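Long-range contacts in 6-carboxyhexanoate--CoA ligase (Aquifex aeolicus, PDB 5TV8), which is a ligase of the BioW family, a mixed alpha/beta enzyme that here holds diphosphomethylphosphonic acid adenosyl ester in a cleft: residues H16-E21 / N38-F43; D119-E124 / F218-E223; R132-I137 / E226-L231. All coordinates share one frame; numbering follows the deposited sequence.

Contact 1 of 3, residues H16-E21 / N38-F43. With APC (diphosphomethylphosphonic acid adenosyl ester), chain C.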
# COMPACT_ATOMS: atom_id res chain seq x y z
N HIS A 16 -11.39 -13.53 0.15
CA HIS A 16 -11.08 -12.40 1.03
C HIS A 16 -11.92 -11.17 0.68
O HIS A 16 -12.00 -10.78 -0.47
CB HIS A 16 -9.58 -12.08 0.92
CG HIS A 16 -9.16 -10.89 1.71
ND1 HIS A 16 -8.53 -11.00 2.93
CD2 HIS A 16 -9.27 -9.57 1.46
CE1 HIS A 16 -8.27 -9.79 3.40
NE2 HIS A 16 -8.71 -8.91 2.53
N VAL A 17 -12.56 -10.56 1.67
CA VAL A 17 -13.48 -9.45 1.39
C VAL A 17 -13.19 -8.17 2.17
O VAL A 17 -13.78 -7.13 1.89
CB VAL A 17 -14.96 -9.83 1.61
CG1 VAL A 17 -15.39 -10.93 0.64
CG2 VAL A 17 -15.24 -10.22 3.06
N SER A 18 -12.30 -8.26 3.15
CA SER A 18 -11.99 -7.11 4.02
C SER A 18 -10.79 -7.39 4.90
O SER A 18 -10.54 -8.54 5.27
CB SER A 18 -13.18 -6.73 4.89
OG SER A 18 -12.93 -5.50 5.54
N GLY A 19 -10.06 -6.33 5.24
CA GLY A 19 -8.81 -6.44 5.99
C GLY A 19 -8.39 -5.08 6.51
O GLY A 19 -8.66 -4.05 5.87
N ALA A 20 -7.74 -5.07 7.68
CA ALA A 20 -7.25 -3.83 8.29
C ALA A 20 -6.34 -4.10 9.46
O ALA A 20 -6.40 -5.18 10.08
CB ALA A 20 -8.42 -2.95 8.72
N GLU A 21 -5.49 -3.13 9.78
CA GLU A 21 -4.74 -3.16 11.02
C GLU A 21 -4.83 -1.83 11.74
O GLU A 21 -4.91 -0.77 11.12
CB GLU A 21 -3.27 -3.52 10.77
CG GLU A 21 -2.42 -3.55 12.04
CD GLU A 21 -1.07 -4.20 11.82
OE1 GLU A 21 -0.64 -4.37 10.65
OE2 GLU A 21 -0.43 -4.56 12.84
N ASN A 38 -16.75 -4.25 12.78
CA ASN A 38 -17.85 -3.67 12.03
C ASN A 38 -17.53 -3.44 10.56
O ASN A 38 -18.42 -3.11 9.76
CB ASN A 38 -18.27 -2.35 12.67
CG ASN A 38 -19.61 -1.85 12.16
OD1 ASN A 38 -20.62 -2.55 12.20
ND2 ASN A 38 -19.63 -0.61 11.67
N ARG A 39 -16.26 -3.61 10.21
CA ARG A 39 -15.73 -3.05 8.98
C ARG A 39 -16.31 -3.66 7.70
O ARG A 39 -16.77 -2.91 6.84
CB ARG A 39 -14.21 -3.06 8.98
CG ARG A 39 -13.58 -2.40 7.77
CD ARG A 39 -12.10 -2.71 7.70
NE ARG A 39 -11.53 -2.41 6.39
CZ ARG A 39 -11.22 -1.19 5.98
NH1 ARG A 39 -11.45 -0.13 6.77
NH2 ARG A 39 -10.69 -1.01 4.78
N PRO A 40 -16.31 -5.00 7.57
CA PRO A 40 -16.92 -5.57 6.36
C PRO A 40 -18.44 -5.48 6.39
O PRO A 40 -19.04 -5.60 7.46
CB PRO A 40 -16.49 -7.05 6.41
CG PRO A 40 -15.56 -7.17 7.58
CD PRO A 40 -15.86 -6.04 8.49
N LYS A 41 -19.05 -5.24 5.23
CA LYS A 41 -20.51 -5.16 5.15
C LYS A 41 -21.14 -6.54 5.31
O LYS A 41 -22.24 -6.67 5.88
CB LYS A 41 -20.98 -4.49 3.84
CG LYS A 41 -20.53 -5.16 2.55
CD LYS A 41 -19.51 -4.31 1.80
CE LYS A 41 -20.18 -3.14 1.08
NZ LYS A 41 -19.19 -2.18 0.50
N GLU A 42 -20.43 -7.57 4.84
CA GLU A 42 -20.91 -8.94 4.79
C GLU A 42 -19.73 -9.90 4.92
O GLU A 42 -18.73 -9.73 4.23
CB GLU A 42 -21.63 -9.17 3.44
CG GLU A 42 -22.16 -10.57 3.20
CD GLU A 42 -23.41 -10.90 4.02
OE1 GLU A 42 -23.76 -12.10 4.10
OE2 GLU A 42 -24.05 -9.98 4.57
N PHE A 43 -19.85 -10.90 5.80
CA PHE A 43 -18.82 -11.96 5.90
C PHE A 43 -19.38 -13.25 6.52
O PHE A 43 -20.41 -13.22 7.18
CB PHE A 43 -17.59 -11.47 6.70
CG PHE A 43 -17.87 -11.23 8.16
CD1 PHE A 43 -18.33 -9.99 8.60
CD2 PHE A 43 -17.68 -12.24 9.10
CE1 PHE A 43 -18.61 -9.77 9.95
CE2 PHE A 43 -17.95 -12.02 10.44
CZ PHE A 43 -18.41 -10.79 10.87
PG APC C . -8.10 -5.10 1.98
O1G APC C . -8.05 -3.60 2.20
O2G APC C . -9.51 -5.65 1.92
O3G APC C . -7.15 -5.88 2.87
PB APC C . -7.88 -4.29 -0.69
O1B APC C . -7.70 -4.98 -2.14
O2B APC C . -9.26 -3.77 -0.56
O3B APC C . -7.53 -5.33 0.49
PA APC C . -6.12 -2.43 -2.16
O1A APC C . -5.29 -1.25 -1.86
O2A APC C . -7.32 -2.12 -3.18
C3A APC C . -6.71 -2.94 -0.53
O5' APC C . -5.21 -3.58 -2.82
C5' APC C . -4.73 -3.35 -4.14
C4' APC C . -3.44 -4.12 -4.35
O4' APC C . -2.44 -3.72 -3.41
C3' APC C . -3.63 -5.62 -4.16
O3' APC C . -3.92 -6.23 -5.42
C2' APC C . -2.32 -6.08 -3.58
O2' APC C . -1.46 -6.43 -4.67
C1' APC C . -1.71 -4.85 -2.95
N9 APC C . -1.78 -4.85 -1.47
C8 APC C . -2.90 -4.75 -0.72
N7 APC C . -2.61 -4.75 0.61
C5 APC C . -1.26 -4.83 0.72
C6 APC C . -0.27 -4.87 1.83
N6 APC C . -0.67 -4.81 3.13
N1 APC C . 1.04 -4.96 1.51
C2 APC C . 1.45 -5.02 0.22
N3 APC C . 0.62 -5.00 -0.84
C4 APC C . -0.72 -4.90 -0.66
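NE of R39 reaches strand 15-25 between two oxygens, one from the backbone and one from a side chain. The carbonyl O of G19 lies 3.3 Å from R39 NE, oblique to the guanidinium, while S18 OG stands at the guanidinium edge, near its plane, 3.5 Å from the same nitrogen. R39 gets there by stretching out: CG is anti to the backbone N (chi1 -175°) and the chain stays extended as far as NE. The methyl of A20 covers one face of the guanidinium, with A20 CB 3.8 Å from R39 CD. Next along, the ring of P40 lies against S18, its CG 3.6 Å from S18 CB. At the far end V17 puts only its CG2 methyl near the backbone, 3.7 Å from E42 O. The two backbones run nearly antiparallel, 167° apart, but 38-43 runs alongside the strand as a loop and is not a further strand. M8 of strand 3-12 also touches S18 and R39, and A10 touches P40, so the loop also packs on strand 3-12, the neighbour of 15-25 in the sheet.

Turned toward the ligand, H16 presents its ring edge to the terminal phosphate of APC: NE2 makes weak hydrogen bonds to O2G and O3G, each 3.4 Å long. G19, lacking a side chain, lets the backbone pass close by the same phosphate, its N 3.4 Å from APC O2G. V17 and S18 both bond to the backbone of A10, a classic beta bulge in an edge strand of the three-stranded antiparallel sheet, beside the phosphate end of the nucleotide site.

Contact 2 of 3, residues D119-E124 / F218-E223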
# COMPACT_ATOMS: atom_id res chain seq x y z
N ASP A 119 13.53 -5.50 -8.77
CA ASP A 119 14.91 -5.05 -8.78
C ASP A 119 15.02 -3.76 -9.62
O ASP A 119 14.72 -3.80 -10.81
CB ASP A 119 15.76 -6.19 -9.36
CG ASP A 119 17.23 -5.87 -9.43
OD1 ASP A 119 17.60 -4.79 -9.91
OD2 ASP A 119 18.04 -6.73 -9.04
N ILE A 120 15.42 -2.64 -9.01
CA ILE A 120 15.48 -1.33 -9.71
C ILE A 120 16.36 -1.36 -10.96
O ILE A 120 16.09 -0.65 -11.93
CB ILE A 120 16.01 -0.14 -8.85
CG1 ILE A 120 16.84 -0.61 -7.65
CG2 ILE A 120 14.89 0.81 -8.42
CD1 ILE A 120 18.34 -0.51 -7.86
N GLU A 121 17.41 -2.17 -10.92
CA GLU A 121 18.39 -2.23 -11.99
C GLU A 121 17.90 -3.14 -13.12
O GLU A 121 18.00 -2.79 -14.30
CB GLU A 121 19.74 -2.74 -11.47
CG GLU A 121 20.52 -1.78 -10.57
CD GLU A 121 21.57 -2.49 -9.70
OE1 GLU A 121 22.23 -3.44 -10.17
OE2 GLU A 121 21.75 -2.09 -8.53
N THR A 122 17.35 -4.30 -12.77
CA THR A 122 17.11 -5.35 -13.77
C THR A 122 15.66 -5.45 -14.23
O THR A 122 15.41 -5.81 -15.36
CB THR A 122 17.60 -6.73 -13.29
OG1 THR A 122 16.78 -7.17 -12.21
CG2 THR A 122 19.05 -6.68 -12.84
N GLY A 123 14.71 -5.16 -13.34
CA GLY A 123 13.29 -5.29 -13.67
C GLY A 123 12.74 -6.63 -13.22
O GLY A 123 11.57 -6.94 -13.40
N GLU A 124 13.62 -7.42 -12.59
CA GLU A 124 13.34 -8.79 -12.21
C GLU A 124 12.49 -8.89 -10.94
O GLU A 124 12.68 -8.12 -9.98
CB GLU A 124 14.67 -9.50 -12.01
CG GLU A 124 14.64 -11.00 -12.12
CD GLU A 124 16.03 -11.59 -11.97
OE1 GLU A 124 16.17 -12.61 -11.25
OE2 GLU A 124 16.99 -11.04 -12.57
N PHE A 218 9.96 -0.84 -5.84
CA PHE A 218 11.23 -0.78 -6.54
C PHE A 218 12.34 -0.78 -5.52
O PHE A 218 12.60 0.23 -4.86
CB PHE A 218 11.28 0.46 -7.42
CG PHE A 218 10.30 0.43 -8.56
CD1 PHE A 218 10.61 -0.26 -9.73
CD2 PHE A 218 9.08 1.08 -8.47
CE1 PHE A 218 9.71 -0.31 -10.79
CE2 PHE A 218 8.17 1.04 -9.53
CZ PHE A 218 8.49 0.35 -10.69
N VAL A 219 12.99 -1.92 -5.39
CA VAL A 219 14.00 -2.14 -4.37
C VAL A 219 15.35 -2.52 -4.97
O VAL A 219 15.43 -3.14 -6.05
CB VAL A 219 13.55 -3.24 -3.38
CG1 VAL A 219 12.28 -2.82 -2.64
CG2 VAL A 219 13.34 -4.57 -4.08
N SER A 220 16.41 -2.13 -4.27
CA SER A 220 17.77 -2.55 -4.59
C SER A 220 17.99 -3.97 -4.08
O SER A 220 17.72 -4.26 -2.90
CB SER A 220 18.77 -1.60 -3.92
OG SER A 220 19.97 -1.56 -4.66
N ARG A 221 18.49 -4.85 -4.95
CA ARG A 221 18.69 -6.26 -4.59
C ARG A 221 19.58 -6.43 -3.38
O ARG A 221 19.29 -7.25 -2.51
CB ARG A 221 19.27 -7.05 -5.76
CG ARG A 221 19.13 -8.56 -5.61
CD ARG A 221 19.82 -9.24 -6.78
NE ARG A 221 19.05 -10.34 -7.36
CZ ARG A 221 19.01 -11.59 -6.89
NH1 ARG A 221 19.69 -11.93 -5.80
NH2 ARG A 221 18.29 -12.51 -7.52
N LYS A 222 20.64 -5.63 -3.31
CA LYS A 222 21.59 -5.70 -2.21
C LYS A 222 20.95 -5.45 -0.85
O LYS A 222 21.56 -5.69 0.19
CB LYS A 222 22.79 -4.77 -2.45
CG LYS A 222 22.48 -3.30 -2.70
CD LYS A 222 23.72 -2.44 -2.49
CE LYS A 222 23.64 -1.10 -3.19
NZ LYS A 222 22.33 -0.42 -3.03
N GLU A 223 19.70 -4.99 -0.86
CA GLU A 223 19.01 -4.64 0.38
C GLU A 223 17.77 -5.48 0.62
O GLU A 223 17.11 -5.35 1.66
CB GLU A 223 18.65 -3.17 0.36
CG GLU A 223 19.84 -2.24 0.47
CD GLU A 223 19.46 -0.82 0.12
OE1 GLU A 223 20.35 -0.04 -0.31
OE2 GLU A 223 18.26 -0.48 0.26
O HOH W 1 19.13 -3.97 -7.72
O HOH W 2 21.82 -4.25 -6.04
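I120 N donates to V219 O (3.0 Å, N-H...O angle 155°), and D119 pairs with V219 in a parallel bridge where strand 116-119 edges the mixed six-stranded sheet. The same carbonyl O takes a CA-H...O contact from D119 CA. I120 follows directly and straddles the end of strand 214-219: its CG2 branch rests on F218 CB at 3.8 Å, while CD1, at the tip of the other branch, reaches S220 OG at 3.7 Å. I89 touches both I120 and F218 from a neighbouring loop, extending this apolar patch.

At D119 itself, the side chain crosses the aliphatic stem of R221 at a slant, with OD2 3.5 Å from R221 CB. The carboxylate and guanidinium planes are 50° apart; OD2 and R221 NE are 4.1 Å apart, beyond a salt bridge, though the opposite charges may still attract. What holds the carboxylate is its other oxygen. With CG anti to the backbone N (chi1 -180°), OD1 swings back over the following turn and accepts from E121 N, as an Asx turn, and from T122 N. A third donor is water 1, which also accepts from R221 N and so ties the turn to the second segment.

Farther out, water 2 spans E121 OE2 and K222 N in the same way, and K222 NZ bonds to S220 OG. The loop closes through D119 N to E124 O, while an ST turn brings T122 OG1 to E124 N at 3.2 Å.

Contact 3 of 3, residues R132-I137 / E226-L231. With APC (diphosphomethylphosphonic acid adenosyl ester), chain C.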
# COMPACT_ATOMS: atom_id res chain seq x y z
N ARG A 132 1.44 -14.68 -3.90
CA ARG A 132 1.09 -14.00 -2.66
C ARG A 132 1.81 -12.64 -2.52
O ARG A 132 1.21 -11.68 -2.08
CB ARG A 132 1.38 -14.89 -1.45
CG ARG A 132 0.40 -14.73 -0.30
CD ARG A 132 1.11 -14.85 1.05
NE ARG A 132 1.50 -13.55 1.62
CZ ARG A 132 2.07 -13.37 2.82
NH1 ARG A 132 2.34 -14.41 3.61
NH2 ARG A 132 2.37 -12.15 3.22
N GLY A 133 3.07 -12.57 -2.93
CA GLY A 133 3.87 -11.36 -2.81
C GLY A 133 4.27 -11.05 -1.38
O GLY A 133 4.11 -11.88 -0.49
N VAL A 134 4.80 -9.86 -1.15
CA VAL A 134 5.15 -9.44 0.20
C VAL A 134 4.13 -8.41 0.69
O VAL A 134 3.75 -7.51 -0.06
CB VAL A 134 6.60 -8.92 0.27
CG1 VAL A 134 6.87 -8.18 1.58
CG2 VAL A 134 7.58 -10.08 0.15
N ARG A 135 3.67 -8.60 1.93
CA ARG A 135 2.68 -7.73 2.54
C ARG A 135 3.30 -6.80 3.61
O ARG A 135 3.99 -7.27 4.53
CB ARG A 135 1.57 -8.55 3.17
CG ARG A 135 0.38 -8.84 2.25
CD ARG A 135 -0.72 -9.64 2.95
NE ARG A 135 -1.36 -8.89 4.04
CZ ARG A 135 -2.28 -7.94 3.87
NH1 ARG A 135 -2.70 -7.61 2.65
NH2 ARG A 135 -2.79 -7.32 4.93
N THR A 136 3.07 -5.50 3.45
CA THR A 136 3.54 -4.51 4.40
C THR A 136 2.56 -4.44 5.58
O THR A 136 1.39 -4.06 5.42
CB THR A 136 3.65 -3.12 3.74
OG1 THR A 136 4.36 -3.21 2.49
CG2 THR A 136 4.35 -2.15 4.68
N ILE A 137 3.04 -4.84 6.76
CA ILE A 137 2.17 -4.85 7.94
C ILE A 137 2.79 -4.04 9.10
O ILE A 137 3.82 -3.38 8.92
CB ILE A 137 1.79 -6.28 8.38
CG1 ILE A 137 3.04 -7.11 8.71
CG2 ILE A 137 0.99 -6.99 7.30
CD1 ILE A 137 2.85 -8.04 9.91
N GLU A 226 16.80 -7.03 4.34
CA GLU A 226 16.49 -6.03 5.35
C GLU A 226 15.14 -5.41 5.03
O GLU A 226 14.31 -5.17 5.92
CB GLU A 226 17.59 -4.95 5.41
CG GLU A 226 19.00 -5.46 5.73
CD GLU A 226 19.73 -6.10 4.53
OE1 GLU A 226 20.31 -7.21 4.68
OE2 GLU A 226 19.73 -5.50 3.43
N ILE A 227 14.91 -5.19 3.74
CA ILE A 227 13.66 -4.59 3.32
C ILE A 227 12.51 -5.54 3.63
O ILE A 227 11.49 -5.13 4.20
CB ILE A 227 13.69 -4.21 1.84
CG1 ILE A 227 14.74 -3.12 1.61
CG2 ILE A 227 12.32 -3.75 1.40
CD1 ILE A 227 14.93 -2.74 0.15
N ILE A 228 12.67 -6.81 3.28
CA ILE A 228 11.59 -7.74 3.55
C ILE A 228 11.38 -7.81 5.05
O ILE A 228 10.24 -7.86 5.52
CB ILE A 228 11.79 -9.13 2.92
CG1 ILE A 228 11.78 -9.03 1.39
CG2 ILE A 228 10.68 -10.07 3.37
CD1 ILE A 228 12.00 -10.34 0.66
N GLU A 229 12.47 -7.77 5.80
CA GLU A 229 12.38 -7.83 7.26
C GLU A 229 11.62 -6.64 7.79
O GLU A 229 10.72 -6.81 8.60
CB GLU A 229 13.76 -7.96 7.95
CG GLU A 229 13.66 -8.10 9.47
CD GLU A 229 15.00 -8.13 10.17
OE1 GLU A 229 15.75 -7.13 10.08
OE2 GLU A 229 15.32 -9.15 10.81
N CYS A 230 11.94 -5.45 7.30
CA CYS A 230 11.31 -4.22 7.78
C CYS A 230 9.83 -4.21 7.43
O CYS A 230 8.98 -3.96 8.30
CB CYS A 230 12.00 -2.98 7.20
SG CYS A 230 11.42 -1.39 7.87
N LEU A 231 9.52 -4.49 6.16
CA LEU A 231 8.15 -4.54 5.66
C LEU A 231 7.23 -5.40 6.52
O LEU A 231 6.10 -5.01 6.84
CB LEU A 231 8.14 -5.04 4.21
CG LEU A 231 8.76 -4.11 3.16
CD1 LEU A 231 8.72 -4.79 1.80
CD2 LEU A 231 8.05 -2.76 3.10
PG APC C . -8.10 -5.10 1.98
O1G APC C . -8.05 -3.60 2.20
O2G APC C . -9.51 -5.65 1.92
O3G APC C . -7.15 -5.88 2.87
PB APC C . -7.88 -4.29 -0.69
O1B APC C . -7.70 -4.98 -2.14
O2B APC C . -9.26 -3.77 -0.56
O3B APC C . -7.53 -5.33 0.49
PA APC C . -6.12 -2.43 -2.16
O1A APC C . -5.29 -1.25 -1.86
O2A APC C . -7.32 -2.12 -3.18
C3A APC C . -6.71 -2.94 -0.53
O5' APC C . -5.21 -3.58 -2.82
C5' APC C . -4.73 -3.35 -4.14
C4' APC C . -3.44 -4.12 -4.35
O4' APC C . -2.44 -3.72 -3.41
C3' APC C . -3.63 -5.62 -4.16
O3' APC C . -3.92 -6.23 -5.42
C2' APC C . -2.32 -6.08 -3.58
O2' APC C . -1.46 -6.43 -4.67
C1' APC C . -1.71 -4.85 -2.95
N9 APC C . -1.78 -4.85 -1.47
C8 APC C . -2.90 -4.75 -0.72
N7 APC C . -2.61 -4.75 0.61
C5 APC C . -1.26 -4.83 0.72
C6 APC C . -0.27 -4.87 1.83
N6 APC C . -0.67 -4.81 3.13
N1 APC C . 1.04 -4.96 1.51
C2 APC C . 1.45 -5.02 0.22
N3 APC C . 0.62 -5.00 -0.84
C4 APC C . -0.72 -4.90 -0.66
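The loop 132-137 meets the last turn of helix 224-233 at one backbone bond, I137 N to L231 O, 3.1 Å long with an N-H...O angle of 159°. That carbonyl serves more than one partner: T136 CA makes a CA-H...O contact with it, and K169 NZ of helix 158-172 donates to it too.

Side chains fill in around this bond. L231 is the chief one on the helix, its two methyls dividing the loop between them. CD1 meets V134 CG1 at 3.9 Å, the two side chains crossing at about a right angle, and CD2 lies 3.8 Å from T136 OG1. V134 touches the helix a second time, more loosely, where CG2 comes 4.5 Å from I228 CD1. T136 has OG1 anti to its own carbonyl carbon (chi1 -49°), which puts the hydroxyl beside L231 CD2 and hydrogen-bonded to N170 OD1 and Y217 OH, so this buried polar group has partners on two other elements.

The other side of the loop reads the adenine. T136 N donates to APC N1 at 2.9 Å and T136 O accepts from APC N6 at 3.2 Å, a backbone pair of bonds on the Watson-Crick edge of the base, the arrangement familiar from many adenine-nucleotide pockets. R135 points away from the helix and, bent at chi3, brings its guanidinium below the N6/N7 rim of the base: APC N6 sits over one face of it, offset toward the rim, and NH1 comes 3.5 Å from APC N7. R135 NH1 also makes a weak hydrogen bond to R113 O. C230, just before L231, is tied to C173 by a disulfide.

How the contacts relate
Starting from the N terminus, contact 1 closes first: strand 15-25 and the loop after helix 29-38 come together, with that helix in between, inside the region of the three-stranded antiparallel sheet. Contacts 2 and 3 open much later and cross, since the segments alternate along the chain: 119-124, 132-137, then 218-223, 226-231. They fasten the long loop after strand 116-119 first to the end of strand 214-219, then to helix 224-233, which follows it; V219 packs on I227 where they meet. Contact 1 reaches contact 3 through E21 beside I137, and APC lies between the two, phosphates toward contact 1 and adenine toward contact 3.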